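Local atomic coordinates of cortical-lytic enzyme (Clostridium perfringens, PDB entry 5JIP), a protein that binds magnesium and probably hydrolyses the glycan strands of cortical peptidoglycan as a family 25 muramidase during spore germination. Residues A42-F56 / Q88-F100. Residues are numbered along the deposited sequence; the frame is centred on the assembly and turned at random.
Sequences ASGSGTGKLRIDNKF and QADQFIDVLQQGF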
ATOM      1  N   ALA A  42     -14.985  -7.425  24.778  1.00  6.38           N
ATOM      2  CA  ALA A  42     -13.895  -7.523  25.739  1.00  8.01           C
ATOM      3  C   ALA A  42     -14.247  -6.807  27.022  1.00  8.48           C
ATOM      4  O   ALA A  42     -14.033  -7.348  28.111  1.00  6.86           O
ATOM      5  CB  ALA A  42     -12.610  -6.936  25.177  1.00  8.60           C
ATOM      6  N   SER A  43     -14.748  -5.579  26.902  1.00  6.85           N
ATOM      7  CA  SER A  43     -14.891  -4.687  28.047  1.00  9.98           C
ATOM      8  C   SER A  43     -15.938  -3.647  27.711  1.00  9.19           C
ATOM      9  O   SER A  43     -16.403  -3.536  26.574  1.00 10.03           O
ATOM     10  CB  SER A  43     -13.574  -3.993  28.408  1.00 10.80           C
ATOM     11  OG  SER A  43     -13.021  -3.312  27.272  1.00  9.88           O
ATOM     12  N   GLY A  44     -16.286  -2.866  28.718  1.00  8.36           N
ATOM     13  CA  GLY A  44     -17.271  -1.826  28.533  1.00  9.21           C
ATOM     14  C   GLY A  44     -17.360  -0.950  29.756  1.00 10.22           C
ATOM     15  O   GLY A  44     -17.068  -1.379  30.871  1.00 11.05           O
ATOM     16  N   SER A  45     -17.725   0.304  29.521  1.00 10.35           N
ATOM     17  CA  SER A  45     -17.881   1.307  30.559  1.00 11.83           C
ATOM     18  C   SER A  45     -19.323   1.805  30.625  1.00  9.01           C
ATOM     19  O   SER A  45     -19.590   2.838  31.260  1.00 12.35           O
ATOM     20  CB  SER A  45     -16.900   2.453  30.287  1.00 10.42           C
ATOM     21  OG  SER A  45     -15.543   1.991  30.326  1.00 11.93           O
ATOM     22  N   GLY A  46     -20.244   1.086  29.984  1.00  9.57           N
ATOM     23  CA  GLY A  46     -21.632   1.503  29.900  1.00 13.75           C
ATOM     24  C   GLY A  46     -22.334   1.601  31.240  1.00 15.59           C
ATOM     25  O   GLY A  46     -23.310   2.348  31.376  1.00 13.39           O
ATOM     26  N   THR A  47     -21.870   0.854  32.238  1.00 16.14           N
ATOM     27  CA  THR A  47     -22.473   0.928  33.566  1.00 17.29           C
ATOM     28  C   THR A  47     -21.909   2.057  34.421  1.00 24.18           C
ATOM     29  O   THR A  47     -22.355   2.213  35.566  1.00 21.99           O
ATOM     30  CB  THR A  47     -22.310  -0.403  34.339  1.00 13.45           C
ATOM     31  OG1 THR A  47     -20.942  -0.585  34.716  1.00 15.93           O
ATOM     32  CG2 THR A  47     -22.806  -1.584  33.514  1.00 15.28           C
ATOM     33  N   GLY A  48     -20.944   2.840  33.909  1.00 15.32           N
ATOM     34  CA  GLY A  48     -20.320   3.920  34.650  1.00 19.46           C
ATOM     35  C   GLY A  48     -18.913   3.632  35.123  1.00 22.57           C
ATOM     36  O   GLY A  48     -18.215   4.563  35.536  1.00 31.22           O
ATOM     37  N   LYS A  49     -18.478   2.377  35.070  1.00 22.23           N
ATOM     38  CA  LYS A  49     -17.100   2.005  35.353  1.00 16.19           C
ATOM     39  C   LYS A  49     -16.703   0.889  34.391  1.00 15.25           C
ATOM     40  O   LYS A  49     -17.559   0.194  33.841  1.00 15.36           O
ATOM     41  CB  LYS A  49     -16.908   1.541  36.803  1.00 19.00           C
ATOM     42  CG  LYS A  49     -17.463   0.138  37.124  1.00 26.76           C
ATOM     43  CD  LYS A  49     -16.965  -0.374  38.496  1.00 46.51           C
ATOM     44  CE  LYS A  49     -17.152  -1.876  38.637  1.00 50.71           C
ATOM     45  NZ  LYS A  49     -17.494  -2.286  40.038  1.00 68.16           N
ATOM     46  N   LEU A  50     -15.393   0.720  34.221  1.00 16.66           N
ATOM     47  CA  LEU A  50     -14.850  -0.329  33.364  1.00 16.00           C
ATOM     48  C   LEU A  50     -15.160  -1.711  33.937  1.00 16.11           C
ATOM     49  O   LEU A  50     -14.810  -2.013  35.084  1.00 16.52           O
ATOM     50  CB  LEU A  50     -13.339  -0.142  33.223  1.00 15.06           C
ATOM     51  CG  LEU A  50     -12.593  -0.983  32.170  1.00 18.89           C
ATOM     52  CD1 LEU A  50     -12.465  -2.468  32.526  1.00 20.19           C
ATOM     53  CD2 LEU A  50     -13.245  -0.841  30.828  1.00 12.47           C
ATOM     54  N   ARG A  51     -15.808  -2.552  33.143  1.00 12.24           N
ATOM     55  CA  ARG A  51     -16.026  -3.951  33.496  1.00 10.07           C
ATOM     56  C   ARG A  51     -15.521  -4.849  32.377  1.00 13.91           C
ATOM     57  O   ARG A  51     -15.921  -4.686  31.221  1.00 11.52           O
ATOM     58  CB  ARG A  51     -17.500  -4.231  33.743  1.00 13.79           C
ATOM     59  CG  ARG A  51     -18.038  -3.517  34.960  1.00 17.69           C
ATOM     60  CD  ARG A  51     -19.510  -3.748  35.143  1.00 23.14           C
ATOM     61  NE  ARG A  51     -19.905  -3.382  36.505  1.00 28.29           N
ATOM     62  CZ  ARG A  51     -21.105  -3.596  37.018  1.00 43.49           C
ATOM     63  NH1 ARG A  51     -22.062  -4.179  36.288  1.00 37.94           N
ATOM     64  NH2 ARG A  51     -21.346  -3.222  38.267  1.00 45.41           N
ATOM     65  N   ILE A  52     -14.728  -5.856  32.734  1.00 10.89           N
ATOM     66  CA  ILE A  52     -14.385  -6.889  31.772  1.00 12.14           C
ATOM     67  C   ILE A  52     -15.622  -7.725  31.520  1.00 11.42           C
ATOM     68  O   ILE A  52     -16.388  -8.031  32.445  1.00 11.10           O
ATOM     69  CB  ILE A  52     -13.227  -7.763  32.285  1.00 12.30           C
ATOM     70  CG1 ILE A  52     -12.794  -8.745  31.200  1.00 14.55           C
ATOM     71  CG2 ILE A  52     -13.651  -8.584  33.495  1.00 24.36           C
ATOM     72  CD1 ILE A  52     -11.461  -9.436  31.497  1.00 25.98           C
ATOM     73  N   ASP A  53     -15.865  -8.054  30.259  1.00  7.97           N
ATOM     74  CA  ASP A  53     -16.972  -8.931  29.935  1.00  8.04           C
ATOM     75  C   ASP A  53     -16.725 -10.296  30.580  1.00  9.26           C
ATOM     76  O   ASP A  53     -15.607 -10.815  30.556  1.00  8.51           O
ATOM     77  CB  ASP A  53     -17.125  -9.049  28.409  1.00  8.83           C
ATOM     78  CG  ASP A  53     -18.200 -10.042  28.007  1.00  8.30           C
ATOM     79  OD1 ASP A  53     -17.941 -11.257  28.090  1.00  6.78           O
ATOM     80  OD2 ASP A  53     -19.313  -9.621  27.609  1.00  8.59           O
ATOM     81  N   ASN A  54     -17.762 -10.861  31.200  1.00  8.58           N
ATOM     82  CA  ASN A  54     -17.569 -12.042  32.042  1.00 12.43           C
ATOM     83  C   ASN A  54     -17.363 -13.341  31.269  1.00 15.14           C
ATOM     84  O   ASN A  54     -17.040 -14.361  31.898  1.00 10.17           O
ATOM     85  CB  ASN A  54     -18.749 -12.193  32.992  1.00 11.35           C
ATOM     86  CG  ASN A  54     -18.741 -11.125  34.063  1.00 12.90           C
ATOM     87  OD1 ASN A  54     -17.735 -10.953  34.760  1.00 15.32           O
ATOM     88  ND2 ASN A  54     -19.828 -10.372  34.166  1.00 14.02           N
ATOM     89  N   LYS A  55     -17.558 -13.343  29.941  1.00 10.19           N
ATOM     90  CA  LYS A  55     -17.234 -14.490  29.110  1.00  8.04           C
ATOM     91  C   LYS A  55     -16.063 -14.233  28.167  1.00  7.29           C
ATOM     92  O   LYS A  55     -15.601 -15.175  27.513  1.00 10.93           O
ATOM     93  CB  LYS A  55     -18.462 -14.915  28.280  1.00 12.47           C
ATOM     94  CG  LYS A  55     -19.608 -15.533  29.097  1.00  8.29           C
ATOM     95  CD  LYS A  55     -19.251 -16.922  29.514  1.00 20.36           C
ATOM     96  CE  LYS A  55     -20.488 -17.677  29.945  1.00 28.94           C
ATOM     97  NZ  LYS A  55     -20.136 -19.055  30.404  1.00 44.24           N
ATOM     98  N   PHE A  56     -15.533 -13.006  28.119  1.00  7.00           N
ATOM     99  CA  PHE A  56     -14.493 -12.696  27.144  1.00  5.16           C
ATOM    100  C   PHE A  56     -13.309 -13.659  27.233  1.00  7.46           C
ATOM    101  O   PHE A  56     -12.895 -14.246  26.229  1.00  7.74           O
ATOM    102  CB  PHE A  56     -14.028 -11.252  27.307  1.00  7.39           C
ATOM    103  CG  PHE A  56     -12.842 -10.922  26.455  1.00  7.91           C
ATOM    104  CD1 PHE A  56     -12.902 -11.117  25.088  1.00  5.56           C
ATOM    105  CD2 PHE A  56     -11.675 -10.444  27.011  1.00  5.45           C
ATOM    106  CE1 PHE A  56     -11.819 -10.868  24.287  1.00  7.32           C
ATOM    107  CE2 PHE A  56     -10.583 -10.177  26.222  1.00  8.36           C
ATOM    108  CZ  PHE A  56     -10.651 -10.388  24.845  1.00  9.48           C
ATOM    109  N   GLN A  88      -9.955   4.802  29.018  1.00 12.61           N
ATOM    110  CA  GLN A  88     -10.667   3.662  28.465  1.00 11.91           C
ATOM    111  C   GLN A  88      -9.826   2.947  27.423  1.00  8.45           C
ATOM    112  O   GLN A  88      -9.820   1.712  27.381  1.00  8.03           O
ATOM    113  CB  GLN A  88     -12.005   4.088  27.891  1.00  9.09           C
ATOM    114  CG  GLN A  88     -13.027   4.346  28.999  1.00 14.18           C
ATOM    115  CD  GLN A  88     -14.328   4.875  28.493  1.00 13.15           C
ATOM    116  OE1 GLN A  88     -14.942   4.311  27.576  1.00  8.72           O
ATOM    117  NE2 GLN A  88     -14.785   5.957  29.109  1.00 10.26           N
ATOM    118  N   ALA A  89      -9.084   3.692  26.598  1.00 10.52           N
ATOM    119  CA  ALA A  89      -8.199   3.020  25.647  1.00 10.77           C
ATOM    120  C   ALA A  89      -7.156   2.176  26.373  1.00 12.19           C
ATOM    121  O   ALA A  89      -6.889   1.028  25.988  1.00 10.03           O
ATOM    122  CB  ALA A  89      -7.516   4.031  24.725  1.00 14.06           C
ATOM    123  N   ASP A  90      -6.558   2.714  27.437  1.00 12.16           N
ATOM    124  CA  ASP A  90      -5.573   1.932  28.171  1.00 11.59           C
ATOM    125  C   ASP A  90      -6.207   0.704  28.809  1.00  7.31           C
ATOM    126  O   ASP A  90      -5.579  -0.353  28.875  1.00  9.71           O
ATOM    127  CB  ASP A  90      -4.894   2.783  29.246  1.00 13.31           C
ATOM    128  CG  ASP A  90      -3.865   3.754  28.677  1.00 16.32           C
ATOM    129  OD1 ASP A  90      -3.521   3.683  27.474  1.00 15.46           O
ATOM    130  OD2 ASP A  90      -3.387   4.599  29.444  1.00 15.89           O
ATOM    131  N   GLN A  91      -7.443   0.834  29.309  1.00  9.27           N
ATOM    132  CA  GLN A  91      -8.115  -0.307  29.936  1.00 10.06           C
ATOM    133  C   GLN A  91      -8.414  -1.393  28.914  1.00  7.48           C
ATOM    134  O   GLN A  91      -8.235  -2.586  29.187  1.00  8.89           O
ATOM    135  CB  GLN A  91      -9.408   0.150  30.602  1.00 12.63           C
ATOM    136  CG  GLN A  91      -9.209   0.996  31.868  1.00 15.48           C
ATOM    137  CD  GLN A  91     -10.488   1.712  32.314  1.00 13.32           C
ATOM    138  OE1 GLN A  91     -11.361   2.007  31.503  1.00 15.01           O
ATOM    139  NE2 GLN A  91     -10.587   2.005  33.598  1.00 14.24           N
ATOM    140  N   PHE A  92      -8.889  -0.987  27.737  1.00 10.09           N
ATOM    141  CA  PHE A  92      -9.168  -1.919  26.652  1.00  8.91           C
ATOM    142  C   PHE A  92      -7.904  -2.670  26.232  1.00 10.13           C
ATOM    143  O   PHE A  92      -7.924  -3.897  26.066  1.00 10.03           O
ATOM    144  CB  PHE A  92      -9.778  -1.120  25.503  1.00  9.85           C
ATOM    145  CG  PHE A  92     -10.237  -1.941  24.320  1.00  7.38           C
ATOM    146  CD1 PHE A  92     -10.802  -3.203  24.472  1.00  6.29           C
ATOM    147  CD2 PHE A  92     -10.128  -1.411  23.040  1.00  9.04           C
ATOM    148  CE1 PHE A  92     -11.238  -3.914  23.369  1.00  9.48           C
ATOM    149  CE2 PHE A  92     -10.564  -2.125  21.941  1.00  5.33           C
ATOM    150  CZ  PHE A  92     -11.114  -3.376  22.096  1.00  6.39           C
ATOM    151  N   ILE A  93      -6.798  -1.949  26.086  1.00  7.22           N
ATOM    152  CA  ILE A  93      -5.508  -2.544  25.735  1.00  9.03           C
ATOM    153  C   ILE A  93      -5.132  -3.622  26.739  1.00  9.74           C
ATOM    154  O   ILE A  93      -4.631  -4.687  26.377  1.00  9.77           O
ATOM    155  CB  ILE A  93      -4.432  -1.439  25.655  1.00 13.01           C
ATOM    156  CG1 ILE A  93      -4.660  -0.599  24.405  1.00  9.30           C
ATOM    157  CG2 ILE A  93      -3.010  -2.030  25.662  1.00 11.72           C
ATOM    158  CD1 ILE A  93      -3.879   0.703  24.397  1.00 12.08           C
ATOM    159  N   ASP A  94      -5.325  -3.332  28.020  1.00 13.48           N
ATOM    160  CA  ASP A  94      -5.038  -4.288  29.084  1.00 13.97           C
ATOM    161  C   ASP A  94      -5.934  -5.514  28.965  1.00 11.58           C
ATOM    162  O   ASP A  94      -5.443  -6.650  28.950  1.00 12.28           O
ATOM    163  CB  ASP A  94      -5.202  -3.554  30.424  1.00 13.37           C
ATOM    164  CG  ASP A  94      -4.999  -4.437  31.659  1.00 23.11           C
ATOM    165  OD1 ASP A  94      -4.668  -5.626  31.564  1.00 29.65           O
ATOM    166  OD2 ASP A  94      -5.191  -3.885  32.768  1.00 39.13           O
ATOM    167  N   VAL A  95      -7.250  -5.309  28.816  1.00  9.74           N
ATOM    168  CA  VAL A  95      -8.169  -6.454  28.750  1.00  8.05           C
ATOM    169  C   VAL A  95      -7.880  -7.314  27.527  1.00 10.38           C
ATOM    170  O   VAL A  95      -7.866  -8.546  27.613  1.00 10.10           O
ATOM    171  CB  VAL A  95      -9.628  -5.977  28.770  1.00  7.86           C
ATOM    172  CG1 VAL A  95     -10.629  -7.135  28.561  1.00 10.76           C
ATOM    173  CG2 VAL A  95      -9.904  -5.301  30.074  1.00 10.71           C
ATOM    174  N   LEU A  96      -7.665  -6.684  26.370  1.00  9.85           N
ATOM    175  CA  LEU A  96      -7.377  -7.449  25.155  1.00 10.16           C
ATOM    176  C   LEU A  96      -6.241  -8.430  25.382  1.00 10.31           C
ATOM    177  O   LEU A  96      -6.329  -9.596  24.969  1.00  9.67           O
ATOM    178  CB  LEU A  96      -7.026  -6.523  23.998  1.00  8.28           C
ATOM    179  CG  LEU A  96      -8.196  -5.771  23.375  1.00  6.44           C
ATOM    180  CD1 LEU A  96      -7.664  -4.599  22.546  1.00  8.45           C
ATOM    181  CD2 LEU A  96      -9.114  -6.646  22.525  1.00  9.43           C
ATOM    182  N   GLN A  97      -5.153  -7.967  26.015  1.00 10.24           N
ATOM    183  CA  GLN A  97      -4.016  -8.844  26.256  1.00 10.05           C
ATOM    184  C   GLN A  97      -4.369  -9.952  27.234  1.00 13.02           C
ATOM    185  O   GLN A  97      -3.842 -11.068  27.124  1.00 11.94           O
ATOM    186  CB  GLN A  97      -2.832  -8.039  26.760  1.00 11.37           C
ATOM    187  CG  GLN A  97      -2.307  -7.101  25.719  1.00 13.92           C
ATOM    188  CD  GLN A  97      -1.225  -6.202  26.237  1.00 15.36           C
ATOM    189  OE1 GLN A  97      -0.046  -6.503  26.123  1.00 15.67           O
ATOM    190  NE2 GLN A  97      -1.620  -5.072  26.789  1.00 15.12           N
ATOM    191  N   GLN A  98      -5.240  -9.673  28.204  1.00 11.37           N
ATOM    192  CA  GLN A  98      -5.678 -10.744  29.090  1.00 12.91           C
ATOM    193  C   GLN A  98      -6.362 -11.849  28.298  1.00 15.50           C
ATOM    194  O   GLN A  98      -6.219 -13.036  28.610  1.00 12.09           O
ATOM    195  CB  GLN A  98      -6.626 -10.205  30.165  1.00 11.27           C
ATOM    196  CG  GLN A  98      -6.021  -9.185  31.088  1.00 13.51           C
ATOM    197  CD  GLN A  98      -6.979  -8.766  32.193  1.00 12.55           C
ATOM    198  OE1 GLN A  98      -7.720  -9.593  32.727  1.00 19.49           O
ATOM    199  NE2 GLN A  98      -6.968  -7.498  32.535  1.00 15.14           N
ATOM    200  N   GLY A  99      -7.114 -11.478  27.267  1.00 10.62           N
ATOM    201  CA  GLY A  99      -7.845 -12.434  26.485  1.00  9.98           C
ATOM    202  C   GLY A  99      -7.012 -13.107  25.421  1.00 12.49           C
ATOM    203  O   GLY A  99      -7.162 -14.301  25.184  1.00 12.67           O
ATOM    204  N   PHE A 100      -6.136 -12.359  24.770  1.00  8.44           N
ATOM    205  CA  PHE A 100      -5.433 -12.881  23.612  1.00  8.52           C
ATOM    206  C   PHE A 100      -3.952 -13.147  23.844  1.00 12.76           C
ATOM    207  O   PHE A 100      -3.318 -13.761  22.978  1.00 12.73           O
ATOM    208  CB  PHE A 100      -5.575 -11.913  22.423  1.00  9.12           C
ATOM    209  CG  PHE A 100      -6.971 -11.794  21.886  1.00  9.14           C
ATOM    210  CD1 PHE A 100      -7.599 -12.879  21.289  1.00  8.87           C
ATOM    211  CD2 PHE A 100      -7.651 -10.585  21.963  1.00  7.79           C
ATOM    212  CE1 PHE A 100      -8.900 -12.785  20.779  1.00  6.81           C
ATOM    213  CE2 PHE A 100      -8.951 -10.467  21.453  1.00  6.35           C
ATOM    214  CZ  PHE A 100      -9.582 -11.584  20.844  1.00 10.76           C
TER
HETATM  215  O   HOH W   1     -13.960   3.511  32.093  1.00 19.84           O
HETATM  216  O   HOH W   2     -13.391   3.062  35.188  1.00 13.44           O
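A42 directs CB at the ring edge of F92, 3.8 Å from CE1. Its carbonyl O lies against V95 CG1 and also accepts from D53 N, just past strand 51-52, which pairs antiparallel with 38-44. S43 OG sits 3.6 Å from F92 CD1 and is hydrogen-bonded to H74 on the adjacent strand 70-75. S45 OG reaches Q91 through a water, which donates to Q91 OE1 at 3.1 Å. The L50 and Q91 side chains run alongside each other with their ends pointing opposite ways; L50 CG lies 3.3 Å from Q91 OE1. A second water accepts from L50 N and, weakly, from Q91 NE2. I52 extends CG1 anti to its backbone N (chi1 -174°), and this branch meets V95 CG1 at 3.8 Å. F56 is a knob in a hole formed by V95, L96, G99 and F100. Its CE2 comes 3.6 Å from G99 CA, where glycine leaves room for the ring. Its edge turns toward the face of F100 in an offset edge-to-face pair, with centroids 5.6 Å apart and planes at 76°. Residues 88-100 run nearly antiparallel (152°) to residues 42-44 and also pack on strand 51-52, an outer helix against the barrel wall, as in the TIM-barrel-like fold of family 25 glycosyl hydrolases.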